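Local coordinates for scaffolding protein (Clostridium cellulolyticum, PDB 1G43), which probably binds crystalline cellulose, as a family IIIa carbohydrate-binding module of the scaffoldin that organises the cellulosome of this bacterium, at residues T116-A119 against N125-Q128; Q144-F149 against L154-T159. All coordinates share one frame; numbering follows the deposited sequence.

Contact 1 of 2, residues T116-A119 against N125-Q128; sequences TRFA and NFDQ. With CA (calcium ion), chain B.
Phe126 reaches strand 111-120 with its ring alone: the backbones stay well apart, the nearest CA pair, Ala119 and Phe126, lying 8.5 Å from each other. Its CE1 comes 4.0 Å from Ala119 CA, which sits at the ring edge near the ring plane. The neighbouring CZ meets Phe118 CE2 at 4.1 Å. Centroids of the two rings are 5.9 Å apart and their planes are steeply turned, at 75°, yet the approach is oblique. In Phe118 the first torsion (chi1 65°) sets CG between the backbone N and the carbonyl carbon, and the ring projects across from the strand to the outer end of Phe126. All three touching residues are buried, and Ile22 and Leu55 each pack on both rings. In this beta-sandwich, strand 111-120 pairs with strands 18-30 and 55-66, while the short, weakly bonded strand 126-127 also pairs with 18-30, so the aromatic pair bridges two partners of one strand. Just beyond the ring the chain binds calcium: Asp127 offers its backbone O, 2.5 Å from the ion, and its side chain instead takes a hydrogen bond from Ser129. Thr48, Asp50, Asn130 and Asp131 supply further ligands, and a water lies 2.8 Å from the calcium ion.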
ATOM      1  N   THR A 116      -4.762  -5.491   0.312  1.00 19.63           N
ATOM      2  CA  THR A 116      -4.084  -6.119  -0.801  1.00 18.91           C
ATOM      3  C   THR A 116      -3.141  -7.234  -0.382  1.00 19.48           C
ATOM      4  O   THR A 116      -2.723  -7.348   0.785  1.00 17.03           O
ATOM      5  CB  THR A 116      -3.215  -5.091  -1.567  1.00 19.06           C
ATOM      6  OG1 THR A 116      -1.996  -4.883  -0.838  1.00 20.67           O
ATOM      7  CG2 THR A 116      -3.932  -3.735  -1.696  1.00 19.05           C
ATOM      8  N   ARG A 117      -2.800  -8.053  -1.371  1.00 19.53           N
ATOM      9  CA  ARG A 117      -1.862  -9.125  -1.158  1.00 19.62           C
ATOM     10  C   ARG A 117      -1.252  -9.509  -2.493  1.00 19.40           C
ATOM     11  O   ARG A 117      -1.791  -9.186  -3.551  1.00 18.35           O
ATOM     12  CB  ARG A 117      -2.550 -10.336  -0.488  1.00 22.51           C
ATOM     13  CG  ARG A 117      -3.301 -11.304  -1.427  1.00 21.30           C
ATOM     14  CD  ARG A 117      -4.177 -12.287  -0.639  1.00 21.75           C
ATOM     15  NE  ARG A 117      -5.448 -12.457  -1.318  1.00 23.50           N
ATOM     16  CZ  ARG A 117      -5.774 -13.512  -2.039  1.00 24.19           C
ATOM     17  NH1 ARG A 117      -4.926 -14.525  -2.171  1.00 26.51           N
ATOM     18  NH2 ARG A 117      -6.931 -13.535  -2.668  1.00 23.80           N
ATOM     19  N   PHE A 118      -0.102 -10.152  -2.434  1.00 16.48           N
ATOM     20  CA  PHE A 118       0.523 -10.633  -3.636  1.00 18.25           C
ATOM     21  C   PHE A 118       1.359 -11.881  -3.327  1.00 18.05           C
ATOM     22  O   PHE A 118       1.787 -12.096  -2.199  1.00 17.49           O
ATOM     23  CB  PHE A 118       1.345  -9.545  -4.348  1.00 16.98           C
ATOM     24  CG  PHE A 118       2.524  -9.050  -3.588  1.00 16.47           C
ATOM     25  CD1 PHE A 118       2.395  -8.016  -2.670  1.00 17.08           C
ATOM     26  CD2 PHE A 118       3.785  -9.559  -3.841  1.00 17.90           C
ATOM     27  CE1 PHE A 118       3.511  -7.486  -2.021  1.00 17.26           C
ATOM     28  CE2 PHE A 118       4.910  -9.043  -3.201  1.00 19.20           C
ATOM     29  CZ  PHE A 118       4.772  -7.997  -2.286  1.00 17.87           C
ATOM     30  N   ALA A 119       1.560 -12.711  -4.340  1.00 18.15           N
ATOM     31  CA  ALA A 119       2.293 -13.959  -4.164  1.00 19.23           C
ATOM     32  C   ALA A 119       2.952 -14.363  -5.473  1.00 18.87           C
ATOM     33  O   ALA A 119       2.670 -13.785  -6.531  1.00 18.80           O
ATOM     34  CB  ALA A 119       1.323 -15.040  -3.699  1.00 19.07           C
ATOM     35  N   ASN A 125       7.721 -19.706  -0.922  1.00 20.46           N
ATOM     36  CA  ASN A 125       7.879 -18.810   0.200  1.00 22.85           C
ATOM     37  C   ASN A 125       8.818 -17.640  -0.015  1.00 23.39           C
ATOM     38  O   ASN A 125       9.846 -17.786  -0.645  1.00 24.55           O
ATOM     39  CB  ASN A 125       8.389 -19.604   1.415  1.00 24.34           C
ATOM     40  CG  ASN A 125       7.272 -20.285   2.209  1.00 26.85           C
ATOM     41  OD1 ASN A 125       6.193 -20.592   1.688  1.00 27.56           O
ATOM     42  ND2 ASN A 125       7.541 -20.528   3.487  1.00 28.51           N
ATOM     43  N   PHE A 126       8.436 -16.490   0.528  1.00 22.14           N
ATOM     44  CA  PHE A 126       9.244 -15.284   0.501  1.00 22.05           C
ATOM     45  C   PHE A 126       9.901 -15.337   1.870  1.00 22.59           C
ATOM     46  O   PHE A 126       9.551 -16.172   2.707  1.00 22.29           O
ATOM     47  CB  PHE A 126       8.403 -13.991   0.511  1.00 22.58           C
ATOM     48  CG  PHE A 126       7.698 -13.673  -0.777  1.00 23.55           C
ATOM     49  CD1 PHE A 126       6.354 -13.945  -0.926  1.00 22.75           C
ATOM     50  CD2 PHE A 126       8.364 -13.021  -1.810  1.00 23.62           C
ATOM     51  CE1 PHE A 126       5.679 -13.565  -2.083  1.00 25.16           C
ATOM     52  CE2 PHE A 126       7.690 -12.638  -2.974  1.00 23.43           C
ATOM     53  CZ  PHE A 126       6.353 -12.909  -3.105  1.00 23.24           C
ATOM     54  N   ASP A 127      10.850 -14.435   2.084  1.00 22.67           N
ATOM     55  CA  ASP A 127      11.522 -14.287   3.369  1.00 22.68           C
ATOM     56  C   ASP A 127      11.200 -12.828   3.657  1.00 21.88           C
ATOM     57  O   ASP A 127      11.827 -11.923   3.119  1.00 21.88           O
ATOM     58  CB  ASP A 127      13.038 -14.497   3.232  1.00 24.77           C
ATOM     59  CG  ASP A 127      13.819 -14.127   4.515  1.00 26.76           C
ATOM     60  OD1 ASP A 127      13.209 -13.803   5.561  1.00 28.76           O
ATOM     61  OD2 ASP A 127      15.068 -14.163   4.463  1.00 29.19           O
ATOM     62  N   GLN A 128      10.191 -12.597   4.470  1.00 20.36           N
ATOM     63  CA  GLN A 128       9.819 -11.238   4.769  1.00 21.92           C
ATOM     64  C   GLN A 128      10.766 -10.557   5.731  1.00 22.61           C
ATOM     65  O   GLN A 128      10.784  -9.333   5.808  1.00 22.00           O
ATOM     66  CB  GLN A 128       8.428 -11.200   5.360  1.00 21.89           C
ATOM     67  CG  GLN A 128       7.393 -11.820   4.484  1.00 21.32           C
ATOM     68  CD  GLN A 128       6.039 -11.267   4.801  1.00 22.33           C
ATOM     69  OE1 GLN A 128       5.670 -10.221   4.273  1.00 21.18           O
ATOM     70  NE2 GLN A 128       5.298 -11.940   5.701  1.00 19.56           N
TER
HETATM   71 CA    CA B 200      12.584 -10.772   1.043  1.00 20.04          CA
HETATM   72  O   HOH W   1       9.847 -10.956   0.683  1.00 13.77           O

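Contact 2 of 2, residues Q144-F149 against L154-T159; sequences QKISAF and LAYGST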
ATOM      1  N   GLN A 144       5.639   3.918   9.730  1.00 33.57           N
ATOM      2  CA  GLN A 144       6.352   4.860   8.881  1.00 34.29           C
ATOM      3  C   GLN A 144       7.218   4.259   7.779  1.00 33.12           C
ATOM      4  O   GLN A 144       7.868   5.003   7.021  1.00 32.05           O
ATOM      5  CB  GLN A 144       7.231   5.724   9.773  1.00 36.62           C
ATOM      6  CG  GLN A 144       7.502   7.073   9.207  1.00 40.77           C
ATOM      7  CD  GLN A 144       6.449   8.073   9.614  1.00 42.45           C
ATOM      8  OE1 GLN A 144       5.488   7.739  10.358  1.00 41.98           O
ATOM      9  NE2 GLN A 144       6.609   9.315   9.140  1.00 42.04           N
ATOM     10  N   LYS A 145       7.258   2.932   7.691  1.00 31.94           N
ATOM     11  CA  LYS A 145       8.076   2.297   6.661  1.00 31.66           C
ATOM     12  C   LYS A 145       7.340   2.021   5.332  1.00 30.91           C
ATOM     13  O   LYS A 145       7.826   1.288   4.458  1.00 29.59           O
ATOM     14  CB  LYS A 145       8.717   1.006   7.184  1.00 33.61           C
ATOM     15  CG  LYS A 145       9.833   1.189   8.207  1.00 34.03           C
ATOM     16  CD  LYS A 145      10.909   2.095   7.683  1.00 36.62           C
ATOM     17  CE  LYS A 145      12.253   1.845   8.368  1.00 37.68           C
ATOM     18  NZ  LYS A 145      12.836   0.548   7.902  1.00 38.32           N
ATOM     19  N   ILE A 146       6.159   2.600   5.181  1.00 30.11           N
ATOM     20  CA  ILE A 146       5.447   2.465   3.922  1.00 30.17           C
ATOM     21  C   ILE A 146       5.222   3.898   3.477  1.00 31.34           C
ATOM     22  O   ILE A 146       5.273   4.822   4.296  1.00 32.89           O
ATOM     23  CB  ILE A 146       4.130   1.682   4.070  1.00 28.58           C
ATOM     24  CG1 ILE A 146       3.407   2.054   5.358  1.00 28.00           C
ATOM     25  CG2 ILE A 146       4.420   0.184   3.999  1.00 28.73           C
ATOM     26  CD1 ILE A 146       2.329   3.093   5.159  1.00 26.36           C
ATOM     27  N   SER A 147       5.000   4.112   2.192  1.00 30.73           N
ATOM     28  CA  SER A 147       4.831   5.479   1.739  1.00 29.12           C
ATOM     29  C   SER A 147       3.574   5.717   0.959  1.00 29.09           C
ATOM     30  O   SER A 147       3.025   4.814   0.314  1.00 29.26           O
ATOM     31  CB  SER A 147       6.007   5.875   0.891  1.00 27.06           C
ATOM     32  OG  SER A 147       6.286   4.814   0.012  1.00 29.41           O
ATOM     33  N   ALA A 148       3.131   6.961   1.030  1.00 28.19           N
ATOM     34  CA  ALA A 148       1.945   7.412   0.346  1.00 28.06           C
ATOM     35  C   ALA A 148       2.330   8.692  -0.358  1.00 29.28           C
ATOM     36  O   ALA A 148       2.923   9.594   0.260  1.00 29.12           O
ATOM     37  CB  ALA A 148       0.837   7.671   1.330  1.00 27.92           C
ATOM     38  N   PHE A 149       2.011   8.747  -1.653  1.00 29.85           N
ATOM     39  CA  PHE A 149       2.284   9.896  -2.510  1.00 29.63           C
ATOM     40  C   PHE A 149       0.986  10.459  -3.024  1.00 30.73           C
ATOM     41  O   PHE A 149       0.086   9.723  -3.422  1.00 30.10           O
ATOM     42  CB  PHE A 149       3.108   9.503  -3.732  1.00 30.43           C
ATOM     43  CG  PHE A 149       4.503   9.087  -3.413  1.00 30.27           C
ATOM     44  CD1 PHE A 149       4.768   7.818  -2.928  1.00 30.25           C
ATOM     45  CD2 PHE A 149       5.551   9.975  -3.579  1.00 30.86           C
ATOM     46  CE1 PHE A 149       6.063   7.434  -2.610  1.00 30.00           C
ATOM     47  CE2 PHE A 149       6.850   9.601  -3.264  1.00 32.05           C
ATOM     48  CZ  PHE A 149       7.099   8.314  -2.773  1.00 31.84           C
ATOM     49  N   LEU A 154       5.601  13.007  -1.799  1.00 32.92           N
ATOM     50  CA  LEU A 154       5.449  12.285  -0.536  1.00 32.08           C
ATOM     51  C   LEU A 154       4.541  13.006   0.428  1.00 31.12           C
ATOM     52  O   LEU A 154       4.788  14.164   0.758  1.00 32.90           O
ATOM     53  CB  LEU A 154       6.828  12.097   0.112  1.00 32.44           C
ATOM     54  CG  LEU A 154       6.974  11.230   1.362  1.00 32.43           C
ATOM     55  CD1 LEU A 154       6.715   9.774   1.045  1.00 32.65           C
ATOM     56  CD2 LEU A 154       8.402  11.373   1.864  1.00 34.54           C
ATOM     57  N   ALA A 155       3.505  12.319   0.901  1.00 30.20           N
ATOM     58  CA  ALA A 155       2.555  12.913   1.829  1.00 29.17           C
ATOM     59  C   ALA A 155       2.616  12.273   3.214  1.00 29.92           C
ATOM     60  O   ALA A 155       2.198  12.884   4.206  1.00 28.99           O
ATOM     61  CB  ALA A 155       1.141  12.807   1.258  1.00 28.89           C
ATOM     62  N   TYR A 156       3.129  11.042   3.271  1.00 29.90           N
ATOM     63  CA  TYR A 156       3.255  10.282   4.525  1.00 29.21           C
ATOM     64  C   TYR A 156       4.349   9.204   4.424  1.00 30.05           C
ATOM     65  O   TYR A 156       4.587   8.630   3.351  1.00 28.04           O
ATOM     66  CB  TYR A 156       1.933   9.606   4.872  1.00 29.24           C
ATOM     67  CG  TYR A 156       1.996   8.689   6.082  1.00 30.21           C
ATOM     68  CD1 TYR A 156       1.833   9.183   7.383  1.00 29.73           C
ATOM     69  CD2 TYR A 156       2.270   7.323   5.925  1.00 31.95           C
ATOM     70  CE1 TYR A 156       1.950   8.334   8.501  1.00 30.60           C
ATOM     71  CE2 TYR A 156       2.389   6.464   7.030  1.00 32.08           C
ATOM     72  CZ  TYR A 156       2.230   6.972   8.310  1.00 32.42           C
ATOM     73  OH  TYR A 156       2.369   6.108   9.376  1.00 32.57           O
ATOM     74  N   GLY A 157       5.026   8.957   5.543  1.00 30.23           N
ATOM     75  CA  GLY A 157       6.059   7.939   5.582  1.00 30.12           C
ATOM     76  C   GLY A 157       7.440   8.292   5.064  1.00 31.50           C
ATOM     77  O   GLY A 157       7.848   9.452   5.030  1.00 31.83           O
ATOM     78  N   SER A 158       8.169   7.263   4.651  1.00 31.41           N
ATOM     79  CA  SER A 158       9.521   7.442   4.151  1.00 32.33           C
ATOM     80  C   SER A 158       9.840   6.382   3.100  1.00 32.52           C
ATOM     81  O   SER A 158       9.071   5.437   2.920  1.00 32.79           O
ATOM     82  CB  SER A 158      10.504   7.326   5.308  1.00 31.81           C
ATOM     83  OG  SER A 158      10.119   6.235   6.126  1.00 33.87           O
ATOM     84  N   THR A 159      10.971   6.553   2.422  1.00 31.81           N
ATOM     85  CA  THR A 159      11.415   5.631   1.391  1.00 34.02           C
ATOM     86  C   THR A 159      12.835   5.220   1.813  1.00 35.53           C
ATOM     87  O   THR A 159      13.500   5.977   2.514  1.00 35.75           O
ATOM     88  CB  THR A 159      11.553   6.345   0.017  1.00 33.98           C
ATOM     89  OG1 THR A 159      12.638   7.270   0.094  1.00 34.27           O
ATOM     90  CG2 THR A 159      10.309   7.159  -0.346  1.00 33.16           C
TER
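Ala148 O accepts two backbone bonds from consecutive residues of the other strand. The one from Ala155 N is short and nearly straight (2.9 Å, 171°); the one from Tyr156 N is weak. Ala148 N returns a bond to Tyr156 O at 3.2 Å, and the methyl of Ala148 packs on Tyr156 CB. Next along, Phe149 lays one ring face under Leu154 CD1, which stands 4.1 Å from Phe149 CZ and is offset toward the rim. The same CZ is near Thr159 CG2. Tyr156, with CG anti to its N (chi1 175°), carries its ring back along segment 144-149: Ile146 CD1 approaches the ring edge, 3.9 Å from Tyr156 CE2, and the Gln144 amide, its plane 52° from the ring, brings OE1 to 3.7 Å from Tyr156 OH. The phenol OH itself is hydrogen-bonded to Asp142, which anchors the far end of the ring. Gly157 faces the carbonyl oxygens of Gln144 and Ile146, its CA directing a C-H to Ile146 O at 3.5 Å. A CB here would run into that oxygen, and the backbone angles of Gly157 would also jam it against Tyr156 O. Beyond it, Ser158 OG donates to Gln144 O at 2.7 Å, tying the turn at 144-146 to the chain after the hairpin. Further out, Ser147 and Phe149 pair by backbone with Arg44 and Lys42 of strand 41-47, while Val8 of strand 6-11 packs against Ile146, Ala148 and Tyr156. On the outer side Leu154 and Ala155 bond to Thr3 and Gly4 of the N-terminal segment. Ala155 and Tyr156, both facing Ala148, form a classic beta bulge in the antiparallel hairpin that ends one sheet of the sandwich.

How the contacts relate
From the N terminus, the chain lays down strands 6-11, 18-30, 41-47 and 55-66 before it runs along strand 111-120. Contact 1 closes a short loop of five residues, bringing 125-128 back toward 116-119 at the calcium end of the sandwich. The chain continues through the calcium ligands Asn130 and Asp131 to 144-149, where contact 2 opens; it closes across four residues as the final hairpin, near the C terminus. The two loops are in series, neither nested nor crossed, with centres 20 Å apart and no touch between them. Contact 1 belongs to the sheet holding strands 18-30 and 111-120, contact 2 to the five-stranded sheet holding strand 41-47.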